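Local coordinates for PbSGBP-B lipoprotein (Prevotella bryantii B14, PDB 6D2Y), which probably binds polysaccharide at the cell surface, as a lipoprotein of a polysaccharide utilization locus, and carries a bound magnesium ion in its glycan-binding region, at residues Pro297-Trp308 and Phe415-Leu424; Phe363-Ile373 and Phe402-Lys413. All blocks are in the same frame, centred on the assembly; numbering follows the deposited sequence. Where two conformers were deposited one is given.

Contact 1: residues Pro297-Trp308 and Phe415-Leu424; sequences PRLCDVADFSDW and FSSINDFSSL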
# COMPACT_ATOMS: atom_id res chain seq x y z
N PRO A 297 26.55 -10.21 0.99
CA PRO A 297 26.55 -9.10 1.95
C PRO A 297 25.28 -9.07 2.78
O PRO A 297 24.27 -9.70 2.46
CB PRO A 297 26.64 -7.87 1.04
CG PRO A 297 25.97 -8.30 -0.22
CD PRO A 297 26.29 -9.76 -0.39
N ARG A 298 25.34 -8.31 3.87
CA ARG A 298 24.16 -8.04 4.67
C ARG A 298 23.16 -7.24 3.85
O ARG A 298 23.53 -6.33 3.10
CB ARG A 298 24.53 -7.29 5.95
CG ARG A 298 25.19 -8.17 7.00
CD ARG A 298 26.16 -7.40 7.89
NE ARG A 298 25.51 -6.33 8.64
CZ ARG A 298 25.85 -5.05 8.55
NH1 ARG A 298 26.84 -4.67 7.75
NH2 ARG A 298 25.20 -4.14 9.26
N LEU A 299 21.87 -7.57 3.98
CA LEU A 299 20.86 -6.89 3.20
C LEU A 299 20.76 -5.41 3.56
O LEU A 299 20.39 -4.59 2.71
CB LEU A 299 19.51 -7.58 3.37
CG LEU A 299 19.44 -9.00 2.81
CD1 LEU A 299 18.09 -9.62 3.06
CD2 LEU A 299 19.76 -8.99 1.32
N CYS A 300 21.09 -5.06 4.80
CA CYS A 300 21.06 -3.66 5.20
C CYS A 300 22.17 -2.84 4.55
O CYS A 300 22.11 -1.60 4.58
CB CYS A 300 21.16 -3.54 6.72
SG CYS A 300 22.59 -4.40 7.43
N ASP A 301 23.18 -3.49 3.97
CA ASP A 301 24.19 -2.81 3.19
C ASP A 301 23.85 -2.75 1.71
O ASP A 301 24.43 -1.94 0.98
CB ASP A 301 25.55 -3.49 3.37
CG ASP A 301 26.12 -3.29 4.75
OD1 ASP A 301 25.88 -2.23 5.36
OD2 ASP A 301 26.82 -4.21 5.24
N VAL A 302 22.92 -3.60 1.25
CA VAL A 302 22.51 -3.58 -0.15
C VAL A 302 21.46 -2.50 -0.39
O VAL A 302 21.49 -1.81 -1.42
CB VAL A 302 22.00 -4.97 -0.56
CG1 VAL A 302 21.39 -4.93 -1.96
CG2 VAL A 302 23.14 -5.98 -0.50
N ALA A 303 20.54 -2.32 0.55
CA ALA A 303 19.53 -1.27 0.48
C ALA A 303 19.47 -0.55 1.82
O ALA A 303 19.83 -1.09 2.87
CB ALA A 303 18.15 -1.83 0.12
N ASP A 304 18.99 0.69 1.78
CA ASP A 304 18.96 1.54 2.97
C ASP A 304 17.71 1.25 3.79
O ASP A 304 16.59 1.48 3.33
CB ASP A 304 19.01 3.01 2.58
CG ASP A 304 19.22 3.92 3.77
OD1 ASP A 304 20.38 4.32 4.03
OD2 ASP A 304 18.22 4.24 4.46
N PHE A 305 17.91 0.76 5.01
CA PHE A 305 16.82 0.44 5.92
C PHE A 305 16.66 1.48 7.03
O PHE A 305 15.89 1.25 7.97
CB PHE A 305 17.03 -0.94 6.54
CG PHE A 305 16.68 -2.08 5.63
CD1 PHE A 305 17.61 -2.58 4.74
CD2 PHE A 305 15.42 -2.65 5.67
CE1 PHE A 305 17.29 -3.63 3.90
CE2 PHE A 305 15.09 -3.71 4.84
CZ PHE A 305 16.03 -4.20 3.95
N SER A 306 17.37 2.60 6.95
CA SER A 306 17.22 3.65 7.95
C SER A 306 15.78 4.17 7.94
O SER A 306 15.13 4.23 6.90
CB SER A 306 18.20 4.79 7.70
OG SER A 306 17.97 5.40 6.44
N ASP A 307 15.30 4.55 9.13
CA ASP A 307 13.92 4.98 9.32
C ASP A 307 12.95 3.94 8.76
O ASP A 307 12.09 4.23 7.93
CB ASP A 307 13.68 6.36 8.68
CG ASP A 307 14.58 7.43 9.26
OD1 ASP A 307 14.85 7.39 10.48
OD2 ASP A 307 15.02 8.32 8.50
N TRP A 308 13.12 2.70 9.23
CA TRP A 308 12.36 1.58 8.69
C TRP A 308 10.87 1.69 8.97
O TRP A 308 10.06 1.13 8.22
CB TRP A 308 12.91 0.27 9.24
CG TRP A 308 12.90 0.19 10.74
CD1 TRP A 308 11.85 -0.20 11.53
CD2 TRP A 308 13.97 0.52 11.63
NE1 TRP A 308 12.22 -0.13 12.85
CE2 TRP A 308 13.51 0.30 12.94
CE3 TRP A 308 15.28 0.98 11.44
CZ2 TRP A 308 14.31 0.53 14.06
CZ3 TRP A 308 16.07 1.20 12.55
CH2 TRP A 308 15.59 0.97 13.84
N PHE A 415 12.09 -4.11 15.88
CA PHE A 415 13.38 -3.86 15.27
C PHE A 415 14.10 -2.75 16.03
O PHE A 415 13.51 -1.72 16.35
CB PHE A 415 13.22 -3.47 13.80
CG PHE A 415 12.69 -4.57 12.93
CD1 PHE A 415 13.20 -5.86 13.06
CD2 PHE A 415 11.70 -4.34 11.99
CE1 PHE A 415 12.74 -6.88 12.26
CE2 PHE A 415 11.23 -5.37 11.19
CZ PHE A 415 11.75 -6.64 11.33
N SER A 416 15.38 -2.97 16.33
CA SER A 416 16.14 -2.02 17.13
C SER A 416 17.22 -1.30 16.35
O SER A 416 17.66 -0.24 16.80
CB SER A 416 16.79 -2.73 18.33
OG SER A 416 15.92 -3.73 18.83
N SER A 417 17.64 -1.82 15.20
CA SER A 417 18.76 -1.28 14.45
C SER A 417 18.61 -1.70 12.99
O SER A 417 17.86 -2.63 12.67
CB SER A 417 20.09 -1.78 15.01
OG SER A 417 21.15 -1.58 14.09
N ILE A 418 19.32 -0.99 12.11
CA ILE A 418 19.31 -1.40 10.71
C ILE A 418 20.04 -2.72 10.53
O ILE A 418 19.82 -3.41 9.53
CB ILE A 418 19.93 -0.30 9.81
CG1 ILE A 418 21.40 -0.09 10.17
CG2 ILE A 418 19.14 0.99 9.93
CD1 ILE A 418 22.31 -0.05 8.97
N ASN A 419 20.89 -3.10 11.49
CA ASN A 419 21.59 -4.37 11.42
C ASN A 419 20.64 -5.56 11.49
O ASN A 419 21.03 -6.67 11.11
CB ASN A 419 22.62 -4.46 12.55
CG ASN A 419 23.92 -3.76 12.22
OD1 ASN A 419 24.73 -4.27 11.45
ND2 ASN A 419 24.12 -2.58 12.80
N ASP A 420 19.42 -5.36 11.97
CA ASP A 420 18.43 -6.43 12.04
C ASP A 420 17.87 -6.81 10.68
O ASP A 420 17.07 -7.74 10.60
CB ASP A 420 17.30 -6.04 12.99
CG ASP A 420 17.80 -5.71 14.39
OD1 ASP A 420 18.64 -4.80 14.52
OD2 ASP A 420 17.36 -6.37 15.36
N PHE A 421 18.26 -6.10 9.61
CA PHE A 421 17.83 -6.45 8.26
C PHE A 421 19.01 -6.99 7.46
O PHE A 421 19.26 -6.54 6.34
CB PHE A 421 17.24 -5.23 7.55
CG PHE A 421 16.09 -4.60 8.28
CD1 PHE A 421 14.85 -5.21 8.31
CD2 PHE A 421 16.24 -3.39 8.93
CE1 PHE A 421 13.79 -4.63 8.97
CE2 PHE A 421 15.19 -2.80 9.59
CZ PHE A 421 13.96 -3.42 9.62
N SER A 422 19.74 -7.95 8.03
CA SER A 422 20.91 -8.52 7.36
C SER A 422 20.59 -9.79 6.59
O SER A 422 21.12 -10.00 5.49
CB SER A 422 22.01 -8.80 8.39
OG SER A 422 22.18 -7.72 9.29
N SER A 423 19.74 -10.65 7.15
CA SER A 423 19.31 -11.88 6.50
C SER A 423 17.79 -11.89 6.39
O SER A 423 17.09 -11.17 7.11
CB SER A 423 19.79 -13.12 7.25
OG SER A 423 21.20 -13.13 7.36
N LEU A 424 17.28 -12.71 5.47
CA LEU A 424 15.85 -12.77 5.20
C LEU A 424 15.42 -14.21 5.00
O LEU A 424 16.04 -14.95 4.23
CB LEU A 424 15.50 -11.94 3.95
CG LEU A 424 14.02 -11.98 3.57
CD1 LEU A 424 13.19 -11.19 4.58
CD2 LEU A 424 13.80 -11.45 2.16
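The start of the short, weakly bonded helix 299-302, at L299 and C300, meets the chain at F421 and S422 in the beta-sandwich of the glycan-binding region, where the helix lies against the 3-10 segment 418-420 and the start of strand 423-428. One backbone bond joins them, from L299 N to S422 O at 3.0 Å and nearly straight. S422 and S423 both pair with G335, a classic beta bulge at the entry to the strand.

Around this link, F305, W308, F415 and F421 form an aromatic cluster. F305 and F421 make an offset stack, planes 13° apart, with F421 CB 3.6 Å from the F305 ring centroid. W308 has CG between its backbone N and carbonyl carbon (chi1 57°), which brings the indole against the 415-418 backbone, S417 O over one face; F415 turns its ring edge toward the indole face, the planes at 87°, and F421 presents its edge in an offset edge-to-face pair. F334 adds another edge-to-face ring to F421. At the start of the helix, L299 also packs on F224 of strand 222-224, and its CD1 lies 3.6 Å from L424 CB, the two side chains crossing at about a right angle.

Contact 2: residues Phe363-Ile373 and Phe402-Lys413; sequences FHAQNGWGRAI and FNLEFDGNSATK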
# COMPACT_ATOMS: atom_id res chain seq x y z
N PHE A 363 14.09 -18.10 14.06
CA PHE A 363 12.78 -17.51 13.78
C PHE A 363 11.66 -18.14 14.59
O PHE A 363 10.50 -17.73 14.45
CB PHE A 363 12.46 -17.58 12.28
CG PHE A 363 12.48 -18.97 11.71
CD1 PHE A 363 11.34 -19.76 11.73
CD2 PHE A 363 13.63 -19.48 11.14
CE1 PHE A 363 11.35 -21.03 11.21
CE2 PHE A 363 13.64 -20.76 10.61
CZ PHE A 363 12.50 -21.53 10.64
N HIS A 364 11.97 -19.11 15.45
CA HIS A 364 10.97 -19.68 16.36
C HIS A 364 11.63 -20.01 17.70
O HIS A 364 11.49 -21.11 18.24
CB HIS A 364 10.29 -20.90 15.74
CG HIS A 364 11.18 -22.10 15.57
ND1 HIS A 364 11.17 -23.16 16.45
CD2 HIS A 364 12.10 -22.40 14.62
CE1 HIS A 364 12.04 -24.07 16.05
NE2 HIS A 364 12.62 -23.63 14.95
N ALA A 365 12.32 -19.03 18.27
CA ALA A 365 13.06 -19.20 19.51
C ALA A 365 12.27 -18.76 20.74
O ALA A 365 12.83 -18.71 21.84
CB ALA A 365 14.38 -18.43 19.45
N GLN A 366 10.98 -18.45 20.58
CA GLN A 366 10.12 -18.01 21.69
C GLN A 366 10.72 -16.80 22.41
O GLN A 366 10.69 -16.71 23.64
CB GLN A 366 9.86 -19.15 22.67
CG GLN A 366 8.47 -19.76 22.57
CD GLN A 366 8.23 -20.85 23.59
OE1 GLN A 366 7.21 -20.86 24.28
NE2 GLN A 366 9.17 -21.79 23.69
N ASN A 367 11.25 -15.86 21.63
CA ASN A 367 11.88 -14.67 22.19
C ASN A 367 11.17 -13.38 21.78
O ASN A 367 11.74 -12.30 21.90
CB ASN A 367 13.36 -14.60 21.78
CG ASN A 367 13.55 -14.39 20.29
OD1 ASN A 367 12.65 -14.68 19.50
ND2 ASN A 367 14.71 -13.89 19.91
N GLY A 368 9.92 -13.48 21.31
CA GLY A 368 9.16 -12.29 20.97
C GLY A 368 9.63 -11.56 19.73
O GLY A 368 9.31 -10.38 19.57
N TRP A 369 10.36 -12.23 18.84
CA TRP A 369 10.94 -11.57 17.68
C TRP A 369 9.87 -11.33 16.61
O TRP A 369 9.14 -12.25 16.23
CB TRP A 369 12.08 -12.39 17.10
CG TRP A 369 12.75 -11.71 15.94
CD1 TRP A 369 12.79 -12.15 14.65
CD2 TRP A 369 13.46 -10.47 15.97
NE1 TRP A 369 13.49 -11.25 13.87
CE2 TRP A 369 13.91 -10.22 14.66
CE3 TRP A 369 13.76 -9.55 16.98
CZ2 TRP A 369 14.65 -9.08 14.34
CZ3 TRP A 369 14.49 -8.42 16.65
CH2 TRP A 369 14.92 -8.20 15.34
N GLY A 370 9.81 -10.10 16.10
CA GLY A 370 8.75 -9.72 15.19
C GLY A 370 9.04 -10.14 13.75
O GLY A 370 10.15 -10.01 13.25
N ARG A 371 8.00 -10.64 13.09
CA ARG A 371 8.06 -10.95 11.67
C ARG A 371 6.68 -10.75 11.07
O ARG A 371 5.66 -10.85 11.77
CB ARG A 371 8.57 -12.38 11.42
CG ARG A 371 7.50 -13.45 11.36
CD ARG A 371 6.95 -13.78 12.74
NE ARG A 371 8.00 -13.97 13.74
CZ ARG A 371 8.65 -15.11 13.93
NH1 ARG A 371 8.36 -16.18 13.19
NH2 ARG A 371 9.60 -15.19 14.86
N ALA A 372 6.65 -10.45 9.78
CA ALA A 372 5.39 -10.27 9.08
C ALA A 372 4.82 -11.62 8.65
O ALA A 372 5.56 -12.52 8.25
CB ALA A 372 5.57 -9.37 7.86
N ILE A 373 3.51 -11.76 8.76
CA ILE A 373 2.81 -12.98 8.38
C ILE A 373 1.72 -12.61 7.38
O ILE A 373 0.71 -11.98 7.74
CB ILE A 373 2.22 -13.71 9.60
CG1 ILE A 373 3.24 -13.74 10.74
CG2 ILE A 373 1.82 -15.12 9.21
CD1 ILE A 373 2.93 -14.74 11.84
N PHE A 402 5.78 -5.99 10.83
CA PHE A 402 6.58 -7.13 11.26
C PHE A 402 6.53 -7.24 12.78
O PHE A 402 7.57 -7.27 13.43
CB PHE A 402 8.03 -6.99 10.79
CG PHE A 402 8.23 -7.27 9.32
CD1 PHE A 402 7.64 -6.48 8.36
CD2 PHE A 402 9.04 -8.32 8.92
CE1 PHE A 402 7.83 -6.73 7.01
CE2 PHE A 402 9.24 -8.58 7.57
CZ PHE A 402 8.63 -7.79 6.62
N ASN A 403 5.32 -7.30 13.34
CA ASN A 403 5.12 -7.26 14.78
C ASN A 403 4.37 -8.48 15.30
O ASN A 403 3.67 -8.41 16.31
CB ASN A 403 4.39 -5.98 15.19
CG ASN A 403 3.11 -5.76 14.40
OD1 ASN A 403 2.13 -6.46 14.59
ND2 ASN A 403 3.13 -4.78 13.51
N LEU A 404 4.50 -9.60 14.60
CA LEU A 404 3.93 -10.87 15.06
C LEU A 404 5.06 -11.86 15.31
O LEU A 404 6.22 -11.62 14.95
CB LEU A 404 2.93 -11.43 14.04
CG LEU A 404 1.54 -10.80 14.00
CD1 LEU A 404 1.54 -9.47 13.27
CD2 LEU A 404 0.53 -11.75 13.36
N GLU A 405 4.72 -12.97 15.94
CA GLU A 405 5.69 -14.01 16.26
C GLU A 405 5.18 -15.34 15.72
O GLU A 405 4.01 -15.49 15.37
CB GLU A 405 5.95 -14.05 17.79
CG GLU A 405 6.62 -15.30 18.32
CD GLU A 405 8.12 -15.09 18.53
OE1 GLU A 405 8.58 -13.95 18.39
OE2 GLU A 405 8.84 -16.07 18.81
N PHE A 406 6.02 -16.34 15.75
CA PHE A 406 5.81 -17.56 15.07
C PHE A 406 4.50 -18.19 15.34
O PHE A 406 4.03 -18.95 14.55
CB PHE A 406 6.92 -18.46 15.55
CG PHE A 406 6.99 -19.77 14.90
CD1 PHE A 406 7.36 -19.89 13.61
CD2 PHE A 406 6.79 -20.88 15.61
CE1 PHE A 406 7.46 -21.11 13.04
CE2 PHE A 406 6.88 -22.10 15.06
CZ PHE A 406 7.22 -22.22 13.77
N ASP A 407 3.97 -18.01 16.51
CA ASP A 407 2.66 -18.55 16.85
C ASP A 407 1.50 -17.65 16.44
O ASP A 407 0.35 -18.07 16.55
CB ASP A 407 2.58 -18.83 18.36
CG ASP A 407 2.86 -17.60 19.19
OD1 ASP A 407 3.21 -16.55 18.62
OD2 ASP A 407 2.73 -17.68 20.44
N GLY A 408 1.78 -16.44 15.97
CA GLY A 408 0.74 -15.52 15.56
C GLY A 408 0.41 -14.45 16.58
O GLY A 408 -0.30 -13.49 16.23
N ASN A 409 0.88 -14.58 17.81
CA ASN A 409 0.63 -13.57 18.82
C ASN A 409 1.48 -12.32 18.54
O ASN A 409 2.41 -12.34 17.74
CB ASN A 409 0.93 -14.12 20.21
CG ASN A 409 -0.12 -15.12 20.68
OD1 ASN A 409 -1.22 -14.74 21.07
ND2 ASN A 409 0.22 -16.40 20.64
N SER A 410 1.13 -11.23 19.22
CA SER A 410 1.85 -9.97 19.05
C SER A 410 3.29 -10.10 19.53
O SER A 410 3.55 -10.63 20.61
CB SER A 410 1.13 -8.84 19.80
OG SER A 410 -0.28 -8.98 19.71
N ALA A 411 4.22 -9.61 18.72
CA ALA A 411 5.64 -9.71 19.06
C ALA A 411 5.99 -8.75 20.18
O ALA A 411 5.46 -7.64 20.27
CB ALA A 411 6.50 -9.42 17.84
N THR A 412 6.91 -9.19 21.05
CA THR A 412 7.34 -8.37 22.18
C THR A 412 8.66 -7.65 21.94
O THR A 412 8.97 -6.72 22.70
CB THR A 412 7.45 -9.23 23.44
OG1 THR A 412 8.63 -10.05 23.36
CG2 THR A 412 6.23 -10.12 23.61
N LYS A 413 9.42 -8.04 20.93
CA LYS A 413 10.66 -7.36 20.56
C LYS A 413 10.54 -6.86 19.13
O LYS A 413 10.29 -7.65 18.21
CB LYS A 413 11.87 -8.30 20.69
CG LYS A 413 11.83 -9.24 21.88
CD LYS A 413 12.01 -8.52 23.21
CE LYS A 413 11.37 -9.30 24.35
NZ LYS A 413 12.00 -9.02 25.66
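R371 lies across the backbone of E405 and F406, and its guanidinium carries the tight part of this contact. Bends at chi2 and chi3 fold the chain back so that F406 N sits over the centre of one guanidinium face, 3.4 Å from CZ. In the plane of the group, NH1 and NH2 grip F363 O end-on while NE and NH2 take W369 O side-on; these four bonds to its own segment hold it flat against the 405-406 backbone, and NH1 also reaches Q331. The E405 carboxylate, its plane turned 45° from the guanidinium, offers R371 only a long salt bridge, NH2 to OE1 at 3.9 Å, an attraction of charges with OE1 well out of the guanidinium plane; its OE2 bonds to Y433. A methylene and a methyl sit squarely on rings: H364 CB is 3.5 Å from the F406 ring centroid, and A372 CB 3.4 Å from that of F402. G370 lets the chains close up, its CA 3.5 Å from A411 CB.

Toward solvent the bonds are between backbone atoms. K413 N bonds to G368 O at 2.7 Å, T412 N adds a weak bond to the same oxygen, and the exposed K413 side chain merely packs past N367 O. This is a loop on the edge of a beta-sandwich sheet: the antiparallel R371-L404 bridge leads into outermost strand 372-374, and a type I turn, E405 to G408, reverses the loop.

Overall arrangement
The centres of contacts 1 and 2 lie about 18 Å apart on the same side of the chain's centre, both in the part of the chain that belongs to the family of SGBP-B xyloglucan-binding domains and so probably binds glycan. Along the chain the order is 297-308, 363-373, 402-413, 415-424, so contact 2 falls wholly within the span that contact 1 brackets. Both reach one antiparallel sheet, ordered 279-282, 423-428, 330-335, 372-374: contact 1 at an inner strand, contact 2 at an outermost one. F415 CE1 packs 3.6 Å from W369 CZ2, so F415 of contact 1 draws the two sets of loops together beside this sheet. Contact 1 comes closer to the magnesium site, L299 about 11 Å from D225 between side chains.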